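Local atomic coordinates of uncharacterized protein (Staphylococcus aureus, PDB entry 3P8A), a protein that is of unknown function but carries a glyoxalase-like domain of the vicinal oxygen chelate family, to which several metal-dependent enzymes belong. Residues F38-P41 with G42-K46; S260-R264 with G265-R269; G63-E67 with N68-L72. All blocks are in the same frame, centred on the assembly; numbering follows the deposited sequence. Where two conformers were deposited one is given.

How the interactions relate
All three interactions are local, each closing a turn within one continuous run of chain; they follow in series and none nests in or crosses another. From the N terminus, interaction 1 (38-46) folds the loop that leads from strand 24-31 to strand 48-53. Interaction 3 (63-72) comes next and closes the hairpin of strands 58-64 and 69-75 in the first sheet. Interaction 2 (260-269) closes the hairpin of strands 259-263 and 266-272 in the second sheet, near the C terminus. In space they meet: Phe40 packs on Tyr268, Ile45 on Ile70, and Tyr268 on Ile70 and Leu72, so the loop and both sheets share one apolar junction.

Interaction 1 of 3, residues F38-P41 with G42-K46; sequences FSFP and GDVIK
Phe40 and Ile45 run alongside each other in the same direction across a pair of consecutive beta turns in the loop between strands 24-31 and 48-53 of this glyoxalase-like protein. The isoleucine comes over one face of the phenylalanine ring: its CB stands 4.3 Å from the centroid of the Phe40 ring and only 15° off the ring normal, a CH-pi contact displaced toward the rim. With CG1 beside its own backbone N (chi1 -67°), Ile45 can carry CD1 along the same face, where that methyl meets Phe40 CE2 at 4.1 Å. Val44 approaches differently. It comes in nearly perpendicular to Phe40, and its CG2 touches the root of the side chain, Phe40 CB, at 4.1 Å. The same methyl sits tightly against the turn, 3.1 Å from Pro41 O.

The backbone makes these encounters possible. Pro41 and Gly42 occupy the corners of a type II turn, closed by a bond of 3.0 Å from Asp43 N to Phe40 O. Gly42 and Asp43 then both take positive phi, and a second bond, 3.2 Å from Val44 N to Pro41 O, closes the next turn. Lys46 bends back so that NZ donates to Asp43 O, gripping the carbonyl of a corner residue of the second turn.

Beyond the loop, the Phe40 ring meets Tyr268 edge-to-face, while Pro41 rests on Ile261 and Ile263; the loop is thereby packed against the hairpin of the second sheet. Where the two arms diverge, a water molecule spans them: it accepts from Phe40 N at 2.9 Å and donates to Ile45 O at the same distance of 2.9 Å.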
ATOM      1  N   PHE A  38      16.450   1.997  11.285  1.00 15.63           N
ATOM      2  CA  PHE A  38      16.332   1.162  10.104  1.00 14.47           C
ATOM      3  C   PHE A  38      16.912   1.695   8.812  1.00 19.09           C
ATOM      4  O   PHE A  38      16.709   2.849   8.461  1.00 20.62           O
ATOM      5  CB  PHE A  38      14.864   0.695   9.919  1.00 14.81           C
ATOM      6  CG  PHE A  38      14.655  -0.289   8.789  1.00 14.78           C
ATOM      7  CD1 PHE A  38      14.774  -1.655   9.007  1.00 17.43           C
ATOM      8  CD2 PHE A  38      14.379   0.153   7.503  1.00 16.25           C
ATOM      9  CE1 PHE A  38      14.614  -2.562   7.960  1.00 18.05           C
ATOM     10  CE2 PHE A  38      14.234  -0.755   6.451  1.00 19.15           C
ATOM     11  CZ  PHE A  38      14.347  -2.108   6.688  1.00 16.60           C
ATOM     12  N   SER A  39      17.536   0.784   8.058  1.00 14.98           N
ATOM     13  CA  SER A  39      18.023   0.934   6.695  1.00 16.55           C
ATOM     14  C   SER A  39      17.906  -0.441   6.033  1.00 21.74           C
ATOM     15  O   SER A  39      17.929  -1.460   6.724  1.00 23.00           O
ATOM     16  CB  SER A  39      19.473   1.417   6.660  1.00 22.16           C
ATOM     17  OG  SER A  39      20.331   0.552   7.385  1.00 33.33           O
ATOM     18  N   PHE A  40      17.746  -0.476   4.712  1.00 19.20           N
ATOM     19  CA  PHE A  40      17.687  -1.712   3.950  1.00 19.18           C
ATOM     20  C   PHE A  40      19.077  -2.361   3.890  1.00 23.49           C
ATOM     21  O   PHE A  40      20.078  -1.634   3.871  1.00 19.89           O
ATOM     22  CB  PHE A  40      17.206  -1.421   2.519  1.00 21.78           C
ATOM     23  CG  PHE A  40      15.741  -1.679   2.327  1.00 23.42           C
ATOM     24  CD1 PHE A  40      14.811  -0.665   2.506  1.00 27.27           C
ATOM     25  CD2 PHE A  40      15.287  -2.932   1.953  1.00 26.60           C
ATOM     26  CE1 PHE A  40      13.443  -0.906   2.321  1.00 28.68           C
ATOM     27  CE2 PHE A  40      13.925  -3.172   1.772  1.00 29.11           C
ATOM     28  CZ  PHE A  40      13.015  -2.160   1.965  1.00 27.26           C
ATOM     29  N   PRO A  41      19.156  -3.721   3.813  1.00 23.87           N
ATOM     30  CA  PRO A  41      20.464  -4.393   3.725  1.00 24.24           C
ATOM     31  C   PRO A  41      21.284  -3.928   2.522  1.00 28.20           C
ATOM     32  O   PRO A  41      20.761  -3.836   1.410  1.00 27.92           O
ATOM     33  CB  PRO A  41      20.085  -5.870   3.600  1.00 26.81           C
ATOM     34  CG  PRO A  41      18.752  -5.955   4.230  1.00 31.67           C
ATOM     35  CD  PRO A  41      18.060  -4.710   3.833  1.00 26.95           C
ATOM     36  N   GLY A  42      22.541  -3.564   2.779  1.00 24.97           N
ATOM     37  CA  GLY A  42      23.460  -3.029   1.776  1.00 25.05           C
ATOM     38  C   GLY A  42      22.925  -1.811   1.042  1.00 28.24           C
ATOM     39  O   GLY A  42      23.360  -1.523  -0.074  1.00 27.94           O
ATOM     40  N   ASP A  43      21.962  -1.089   1.663  1.00 24.61           N
ATOM     41  CA  ASP A  43      21.307   0.096   1.086  1.00 23.94           C
ATOM     42  C   ASP A  43      20.766  -0.178  -0.326  1.00 23.35           C
ATOM     43  O   ASP A  43      20.791   0.721  -1.166  1.00 21.59           O
ATOM     44  CB  ASP A  43      22.253   1.331   1.116  1.00 25.99           C
ATOM     45  CG  ASP A  43      22.554   1.863   2.508  1.00 45.16           C
ATOM     46  OD1 ASP A  43      21.872   2.820   2.940  1.00 47.24           O
ATOM     47  OD2 ASP A  43      23.478   1.330   3.161  1.00 55.09           O
ATOM     48  N   VAL A  44      20.290  -1.427  -0.589  1.00 18.52           N
ATOM     49  CA  VAL A  44      19.777  -1.866  -1.906  1.00 18.34           C
ATOM     50  C   VAL A  44      18.706  -0.870  -2.391  1.00 19.38           C
ATOM     51  O   VAL A  44      18.785  -0.386  -3.515  1.00 18.91           O
ATOM     52  CB  VAL A  44      19.248  -3.333  -1.937  1.00 22.66           C
ATOM     53  CG1 VAL A  44      20.349  -4.363  -2.210  1.00 22.95           C
ATOM     54  CG2 VAL A  44      18.429  -3.675  -0.700  1.00 22.41           C
ATOM     55  N   ILE A  45      17.765  -0.511  -1.501  1.00 13.84           N
ATOM     56  CA  ILE A  45      16.738   0.497  -1.764  1.00 13.30           C
ATOM     57  C   ILE A  45      17.076   1.657  -0.853  1.00 16.77           C
ATOM     58  O   ILE A  45      17.131   1.491   0.366  1.00 16.50           O
ATOM     59  CB  ILE A  45      15.279  -0.001  -1.548  1.00 16.48           C
ATOM     60  CG1 ILE A  45      14.901  -1.068  -2.580  1.00 16.71           C
ATOM     61  CG2 ILE A  45      14.260   1.190  -1.564  1.00 16.20           C
ATOM     62  CD1 ILE A  45      13.779  -1.990  -2.145  1.00 20.51           C
ATOM     63  N   LYS A  46      17.296   2.833  -1.454  1.00 15.21           N
ATOM     64  CA  LYS A  46      17.597   4.038  -0.698  1.00 15.51           C
ATOM     65  C   LYS A  46      16.317   4.574  -0.052  1.00 17.80           C
ATOM     66  O   LYS A  46      15.229   4.459  -0.617  1.00 15.43           O
ATOM     67  CB  LYS A  46      18.268   5.097  -1.606  1.00 19.62           C
ATOM     68  CG  LYS A  46      19.799   5.005  -1.630  1.00 38.35           C
ATOM     69  CD  LYS A  46      20.309   3.919  -2.582  1.00 51.57           C
ATOM     70  CE  LYS A  46      21.777   3.618  -2.423  1.00 61.27           C
ATOM     71  NZ  LYS A  46      22.152   2.368  -3.134  1.00 67.34           N
TER
HETATM   72  O   HOH W   1      18.169   1.878   3.057  1.00 16.82           O

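Interaction 2 of 3, residues S260-R264 with G265-R269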
ATOM      1  N   SER A 260      15.939 -12.829  -2.612  1.00 11.36           N
ATOM      2  CA  SER A 260      14.867 -12.374  -1.756  1.00 10.88           C
ATOM      3  C   SER A 260      15.421 -11.930  -0.438  1.00 13.37           C
ATOM      4  O   SER A 260      16.334 -12.555   0.105  1.00 13.13           O
ATOM      5  CB  SER A 260      13.844 -13.481  -1.545  1.00 14.88           C
ATOM      6  OG  SER A 260      13.412 -14.016  -2.780  1.00 26.69           O
ATOM      7  N   ILE A 261      14.830 -10.876   0.108  1.00  9.49           N
ATOM      8  CA  ILE A 261      15.241 -10.365   1.400  1.00  9.64           C
ATOM      9  C   ILE A 261      14.045 -10.444   2.331  1.00 13.30           C
ATOM     10  O   ILE A 261      12.994  -9.867   2.023  1.00 11.10           O
ATOM     11  CB  ILE A 261      15.826  -8.918   1.343  1.00 13.14           C
ATOM     12  CG1 ILE A 261      16.952  -8.785   0.279  1.00 14.39           C
ATOM     13  CG2 ILE A 261      16.297  -8.455   2.743  1.00 15.16           C
ATOM     14  CD1 ILE A 261      17.404  -7.355  -0.005  1.00 20.12           C
ATOM     15  N   PHE A 262      14.201 -11.166   3.453  1.00  9.11           N
ATOM     16  CA  PHE A 262      13.150 -11.212   4.460  0.50  8.38           C
ATOM     17  C   PHE A 262      13.547 -10.226   5.510  1.00 15.39           C
ATOM     18  O   PHE A 262      14.618 -10.355   6.122  1.00 17.12           O
ATOM     19  CB  PHE A 262      12.883 -12.588   5.108  0.50  9.32           C
ATOM     20  CG  PHE A 262      11.959 -12.441   6.308  0.50  9.73           C
ATOM     21  CD1 PHE A 262      10.577 -12.419   6.146  0.50 10.24           C
ATOM     22  CD2 PHE A 262      12.474 -12.209   7.582  0.50 11.34           C
ATOM     23  CE1 PHE A 262       9.736 -12.249   7.243  0.50 10.48           C
ATOM     24  CE2 PHE A 262      11.626 -11.999   8.676  0.50 12.75           C
ATOM     25  CZ  PHE A 262      10.270 -12.058   8.508  0.50 10.29           C
ATOM     26  N   ILE A 263      12.703  -9.213   5.711  1.00 11.23           N
ATOM     27  CA  ILE A 263      13.008  -8.190   6.687  1.00 12.55           C
ATOM     28  C   ILE A 263      11.775  -7.636   7.366  1.00 15.04           C
ATOM     29  O   ILE A 263      10.818  -7.239   6.700  1.00 13.81           O
ATOM     30  CB  ILE A 263      13.953  -7.111   6.077  1.00 16.76           C
ATOM     31  CG1 ILE A 263      14.465  -6.129   7.136  1.00 18.83           C
ATOM     32  CG2 ILE A 263      13.362  -6.422   4.833  1.00 16.69           C
ATOM     33  CD1 ILE A 263      15.905  -5.593   6.831  1.00 28.66           C
ATOM     34  N   ARG A 264      11.776  -7.682   8.714  1.00 10.32           N
ATOM     35  CA  ARG A 264      10.710  -7.170   9.580  1.00 10.31           C
ATOM     36  C   ARG A 264       9.326  -7.589   9.139  1.00 12.39           C
ATOM     37  O   ARG A 264       8.445  -6.735   9.024  1.00 11.09           O
ATOM     38  CB  ARG A 264      10.802  -5.624   9.703  1.00 12.97           C
ATOM     39  CG  ARG A 264      12.169  -5.099  10.174  1.00 17.88           C
ATOM     40  CD  ARG A 264      12.370  -5.258  11.662  1.00 30.19           C
ATOM     41  NE  ARG A 264      13.294  -4.250  12.177  1.00 43.63           N
ATOM     42  CZ  ARG A 264      13.127  -3.576  13.309  1.00 66.32           C
ATOM     43  NH1 ARG A 264      12.050  -3.783  14.061  1.00 50.69           N
ATOM     44  NH2 ARG A 264      14.022  -2.673  13.689  1.00 63.87           N
ATOM     45  N   GLY A 265       9.165  -8.887   8.887  1.00 10.07           N
ATOM     46  CA  GLY A 265       7.900  -9.515   8.511  1.00 10.14           C
ATOM     47  C   GLY A 265       7.471  -9.402   7.058  1.00 12.63           C
ATOM     48  O   GLY A 265       6.394  -9.886   6.710  1.00 11.61           O
ATOM     49  N   ALA A 266       8.293  -8.777   6.204  1.00 10.21           N
ATOM     50  CA  ALA A 266       7.995  -8.588   4.790  1.00 11.23           C
ATOM     51  C   ALA A 266       9.032  -9.266   3.888  1.00 13.52           C
ATOM     52  O   ALA A 266      10.139  -9.579   4.335  1.00 14.14           O
ATOM     53  CB  ALA A 266       7.895  -7.101   4.469  1.00 12.59           C
ATOM     54  N   ILE A 267       8.641  -9.590   2.651  1.00  7.80           N
ATOM     55  CA  ILE A 267       9.548 -10.249   1.707  1.00  8.56           C
ATOM     56  C   ILE A 267       9.705  -9.366   0.499  1.00 11.09           C
ATOM     57  O   ILE A 267       8.709  -9.009  -0.131  1.00  9.89           O
ATOM     58  CB  ILE A 267       9.123 -11.692   1.317  1.00 11.50           C
ATOM     59  CG1 ILE A 267       8.882 -12.561   2.577  1.00 11.27           C
ATOM     60  CG2 ILE A 267      10.166 -12.351   0.358  1.00 11.71           C
ATOM     61  CD1 ILE A 267       8.045 -13.733   2.339  1.00 18.25           C
ATOM     62  N   TYR A 268      10.946  -8.962   0.219  1.00  6.42           N
ATOM     63  CA  TYR A 268      11.250  -8.164  -0.968  1.00  7.77           C
ATOM     64  C   TYR A 268      11.982  -9.113  -1.909  1.00 11.94           C
ATOM     65  O   TYR A 268      13.059  -9.580  -1.558  1.00 11.90           O
ATOM     66  CB  TYR A 268      12.114  -6.946  -0.610  1.00  7.49           C
ATOM     67  CG  TYR A 268      11.404  -5.921   0.255  1.00  8.50           C
ATOM     68  CD1 TYR A 268      10.833  -4.779  -0.307  1.00  8.93           C
ATOM     69  CD2 TYR A 268      11.300  -6.093   1.634  1.00  8.96           C
ATOM     70  CE1 TYR A 268      10.168  -3.837   0.481  1.00  8.65           C
ATOM     71  CE2 TYR A 268      10.635  -5.158   2.432  1.00  9.83           C
ATOM     72  CZ  TYR A 268      10.084  -4.023   1.852  1.00 11.23           C
ATOM     73  OH  TYR A 268       9.435  -3.095   2.639  1.00 12.34           O
ATOM     74  N   ARG A 269      11.357  -9.482  -3.047  1.00 10.34           N
ATOM     75  CA  ARG A 269      11.967 -10.374  -4.045  1.00  9.89           C
ATOM     76  C   ARG A 269      12.503  -9.541  -5.194  1.00 14.70           C
ATOM     77  O   ARG A 269      11.789  -8.672  -5.699  1.00 15.32           O
ATOM     78  CB  ARG A 269      10.955 -11.415  -4.563  1.00 11.31           C
ATOM     79  CG  ARG A 269      10.536 -12.455  -3.530  1.00 17.53           C
ATOM     80  CD  ARG A 269       9.365 -13.333  -3.968  1.00 28.15           C
ATOM     81  NE  ARG A 269       9.679 -14.164  -5.138  1.00 37.96           N
ATOM     82  CZ  ARG A 269       8.834 -15.014  -5.723  1.00 45.24           C
ATOM     83  NH1 ARG A 269       7.604 -15.176  -5.248  1.00 32.52           N
ATOM     84  NH2 ARG A 269       9.211 -15.701  -6.795  1.00 22.67           N
TER
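Four backbone hydrogen bonds hold Ser260-Arg264 against Gly265-Arg269. Ile261 and Tyr268 exchange two of them, Ile261 N to Tyr268 O at 2.8 Å and Tyr268 N to Ile261 O at 2.9 Å. Nearer the turn, Ile263 N reaches Ala266 O at 2.9 Å, and Ala266 N returns to Ile263 O at 3.0 Å, the bond that closes the turn.

Weaker CA-H...O contacts add to these, as CA atoms of the non-hydrogen-bonded positions approach carbonyls of the neighbouring hydrogen-bonded pairs: Ile267 CA, for instance, lies 3.5 Å from Ile261 O.

Such a pattern defines a two-residue beta hairpin with a type I' turn, here at the edge of the seven-stranded sheet. Arg264 and Gly265 fill the corners, both with positive phi, and the strands on the two sides of the turn run antiparallel, their directions 162° apart.

Apolar packing divides between the two faces. On the face shared with Ile261 and Ala266, Ile263 meets Tyr268 diagonally: CG2 of the isoleucine, wedged between its own N and carbonyl carbon, lies 3.8 Å from both Tyr268 CD2 and CE2. On the other face, Phe262, in one of two modelled conformers, has CG anti to the backbone N (chi1 169°); its ring leans over the turn, CZ 3.5 Å from Gly265 CA, and Ile267 CG1 comes to the ring edge near CD1. Farther along, Ser260 OG rests against the aliphatic Arg269 CG at 3.4 Å.

Polar ends find partners farther away. Tyr268 OH bonds to His30 ND1, and the other ring nitrogen of that histidine, NE2, is joined to Arg264 O. The Arg264 guanidinium bonds through NH1 to Gln105 OE1.

Interaction 3 of 3, residues G63-E67 with N68-L72; sequences GYINE and NYIEL
Gly63-Glu67 and Asn68-Leu72 form the closed end of a beta hairpin, a largely buried contact in which strand 58-64 turns back into strand 69-75 within the eight-stranded sheet. Gly63 and Ile70 are an antiparallel hydrogen-bonded pair: Gly63 N donates to Ile70 O at 2.9 Å, almost straight at 176°, and Ile70 N answers to Gly63 O at 2.8 Å. One further bond, Ile65 N to Asn68 O at 3.0 Å, draws the chains together before an irregular turn through Asn66 and Glu67, the latter with positive phi.

On one face the two tyrosines run side by side. Their planes are inclined by 46°, and side chain meets side chain where Tyr64 CD1 lies 3.9 Å from Tyr69 CB. With CG held between its own N and carbonyl carbon (chi1 60°), the Tyr69 ring leads off from Gly63-Glu67 and stacks on His27 of the adjoining strand 24-31. Tyr64 meets Tyr184 and Leu181.

On the side of Ile70, the loop residue Ile65 brings its CD1 to 4.0 Å from Ile70 CD1. The Asn68 amide bends back over the turn, bringing ND2 to 3.6 Å from Ile65 CB.

Chemically, then, the hairpin is two-sided. Ile70 packs on Ile45 of the preceding loop and Ile65 on Phe189 and Ile191 of strand 189-198, while the tyrosine side joins aromatic packing to polar groups, Tyr69 OH and Glu71 OE2. A glycerol molecule, probably from the crystallisation liquor, bonds to both of these oxygens, consistent with a polar pocket beside strand 69-75.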
ATOM      1  N   GLY A  63      10.892   4.773   0.323  1.00 14.78           N
ATOM      2  CA  GLY A  63      11.713   4.131  -0.686  1.00 13.98           C
ATOM      3  C   GLY A  63      11.079   4.391  -2.039  1.00 19.93           C
ATOM      4  O   GLY A  63      10.180   3.654  -2.461  1.00 18.22           O
ATOM      5  N   TYR A  64      11.498   5.487  -2.711  1.00 18.34           N
ATOM      6  CA  TYR A  64      10.955   5.835  -4.022  1.00 17.18           C
ATOM      7  C   TYR A  64      11.500   4.908  -5.094  1.00 20.40           C
ATOM      8  O   TYR A  64      12.712   4.770  -5.246  1.00 19.19           O
ATOM      9  CB  TYR A  64      11.234   7.310  -4.375  1.00 17.89           C
ATOM     10  CG  TYR A  64      10.499   8.300  -3.505  1.00 20.49           C
ATOM     11  CD1 TYR A  64       9.154   8.579  -3.716  1.00 22.61           C
ATOM     12  CD2 TYR A  64      11.159   8.995  -2.497  1.00 21.99           C
ATOM     13  CE1 TYR A  64       8.477   9.517  -2.935  1.00 24.23           C
ATOM     14  CE2 TYR A  64      10.496   9.937  -1.712  1.00 23.65           C
ATOM     15  CZ  TYR A  64       9.154  10.195  -1.936  1.00 33.36           C
ATOM     16  OH  TYR A  64       8.489  11.127  -1.171  1.00 41.77           O
ATOM     17  N   ILE A  65      10.593   4.261  -5.824  1.00 18.16           N
ATOM     18  CA  ILE A  65      10.960   3.338  -6.891  1.00 19.23           C
ATOM     19  C   ILE A  65      10.814   4.072  -8.226  1.00 26.66           C
ATOM     20  O   ILE A  65      11.765   4.727  -8.654  1.00 26.64           O
ATOM     21  CB  ILE A  65      10.182   1.983  -6.780  1.00 21.57           C
ATOM     22  CG1 ILE A  65      10.292   1.366  -5.377  1.00 21.66           C
ATOM     23  CG2 ILE A  65      10.621   0.986  -7.850  1.00 20.71           C
ATOM     24  CD1 ILE A  65      11.809   1.058  -4.858  1.00 30.27           C
ATOM     25  N   ASN A  66       9.630   4.013  -8.855  1.00 25.62           N
ATOM     26  CA  ASN A  66       9.377   4.669 -10.144  1.00 26.23           C
ATOM     27  C   ASN A  66       7.882   4.965 -10.278  1.00 30.44           C
ATOM     28  O   ASN A  66       7.094   4.071 -10.616  1.00 29.12           O
ATOM     29  CB  ASN A  66       9.911   3.791 -11.299  1.00 28.60           C
ATOM     30  CG  ASN A  66       9.997   4.474 -12.655  1.00 52.68           C
ATOM     31  OD1 ASN A  66       9.618   5.640 -12.844  1.00 48.70           O
ATOM     32  ND2 ASN A  66      10.497   3.744 -13.642  1.00 40.22           N
ATOM     33  N   GLU A  67       7.492   6.212  -9.925  1.00 28.64           N
ATOM     34  CA  GLU A  67       6.111   6.716  -9.931  1.00 28.68           C
ATOM     35  C   GLU A  67       5.235   5.966  -8.890  1.00 29.88           C
ATOM     36  O   GLU A  67       4.000   6.074  -8.873  1.00 29.49           O
ATOM     37  CB  GLU A  67       5.506   6.740 -11.359  1.00 30.36           C
ATOM     38  CG  GLU A  67       6.206   7.728 -12.277  1.00 45.04           C
ATOM     39  CD  GLU A  67       5.876   7.590 -13.749  1.00 73.21           C
ATOM     40  OE1 GLU A  67       6.721   7.053 -14.503  1.00 68.20           O
ATOM     41  OE2 GLU A  67       4.778   8.035 -14.154  1.00 73.80           O
ATOM     42  N   ASN A  68       5.919   5.235  -7.994  1.00 23.00           N
ATOM     43  CA  ASN A  68       5.355   4.488  -6.869  1.00 21.15           C
ATOM     44  C   ASN A  68       6.457   4.320  -5.828  1.00 20.67           C
ATOM     45  O   ASN A  68       7.617   4.622  -6.106  1.00 17.59           O
ATOM     46  CB  ASN A  68       4.728   3.146  -7.303  1.00 22.35           C
ATOM     47  CG  ASN A  68       5.546   2.335  -8.272  1.00 28.06           C
ATOM     48  OD1 ASN A  68       5.063   1.924  -9.341  1.00 16.24           O
ATOM     49  ND2 ASN A  68       6.796   2.088  -7.929  1.00 18.52           N
ATOM     50  N   TYR A  69       6.096   3.923  -4.608  1.00 15.46           N
ATOM     51  CA  TYR A  69       7.104   3.831  -3.565  1.00 13.66           C
ATOM     52  C   TYR A  69       6.760   2.830  -2.500  1.00 14.92           C
ATOM     53  O   TYR A  69       5.671   2.270  -2.490  1.00 12.22           O
ATOM     54  CB  TYR A  69       7.355   5.223  -2.926  1.00 13.02           C
ATOM     55  CG  TYR A  69       6.157   5.874  -2.274  1.00 13.12           C
ATOM     56  CD1 TYR A  69       6.010   5.875  -0.890  1.00 13.96           C
ATOM     57  CD2 TYR A  69       5.193   6.537  -3.038  1.00 13.84           C
ATOM     58  CE1 TYR A  69       4.915   6.492  -0.280  1.00 15.02           C
ATOM     59  CE2 TYR A  69       4.099   7.164  -2.437  1.00 14.99           C
ATOM     60  CZ  TYR A  69       3.959   7.128  -1.060  1.00 20.35           C
ATOM     61  OH  TYR A  69       2.889   7.741  -0.463  1.00 19.94           O
ATOM     62  N   ILE A  70       7.712   2.621  -1.597  1.00  9.93           N
ATOM     63  CA  ILE A  70       7.546   1.799  -0.413  1.00  7.12           C
ATOM     64  C   ILE A  70       7.434   2.779   0.742  1.00 12.20           C
ATOM     65  O   ILE A  70       8.328   3.617   0.928  1.00 13.58           O
ATOM     66  CB  ILE A  70       8.742   0.827  -0.197  1.00  9.80           C
ATOM     67  CG1 ILE A  70       8.944  -0.092  -1.434  1.00 10.04           C
ATOM     68  CG2 ILE A  70       8.498  -0.004   1.079  1.00 11.82           C
ATOM     69  CD1 ILE A  70      10.370  -0.710  -1.564  1.00 22.21           C
ATOM     70  N   GLU A  71       6.351   2.670   1.520  1.00  9.15           N
ATOM     71  CA  GLU A  71       6.173   3.474   2.703  1.00  9.07           C
ATOM     72  C   GLU A  71       6.507   2.623   3.907  1.00 15.18           C
ATOM     73  O   GLU A  71       5.818   1.647   4.189  1.00 16.62           O
ATOM     74  CB  GLU A  71       4.760   4.070   2.803  1.00 10.55           C
ATOM     75  CG  GLU A  71       4.643   5.063   3.954  1.00 11.20           C
ATOM     76  CD  GLU A  71       3.243   5.486   4.346  1.00 31.31           C
ATOM     77  OE1 GLU A  71       2.280   4.789   3.958  1.00 20.13           O
ATOM     78  OE2 GLU A  71       3.113   6.473   5.106  1.00 24.10           O
ATOM     79  N   LEU A  72       7.594   2.968   4.600  1.00 11.49           N
ATOM     80  CA  LEU A  72       7.961   2.279   5.836  1.00 10.53           C
ATOM     81  C   LEU A  72       7.307   3.112   6.909  1.00 13.01           C
ATOM     82  O   LEU A  72       7.453   4.320   6.892  1.00 15.02           O
ATOM     83  CB  LEU A  72       9.473   2.223   6.038  1.00 10.12           C
ATOM     84  CG  LEU A  72      10.321   1.621   4.941  1.00 13.31           C
ATOM     85  CD1 LEU A  72      11.667   1.375   5.463  1.00 14.35           C
ATOM     86  CD2 LEU A  72       9.720   0.302   4.373  1.00 13.30           C
TER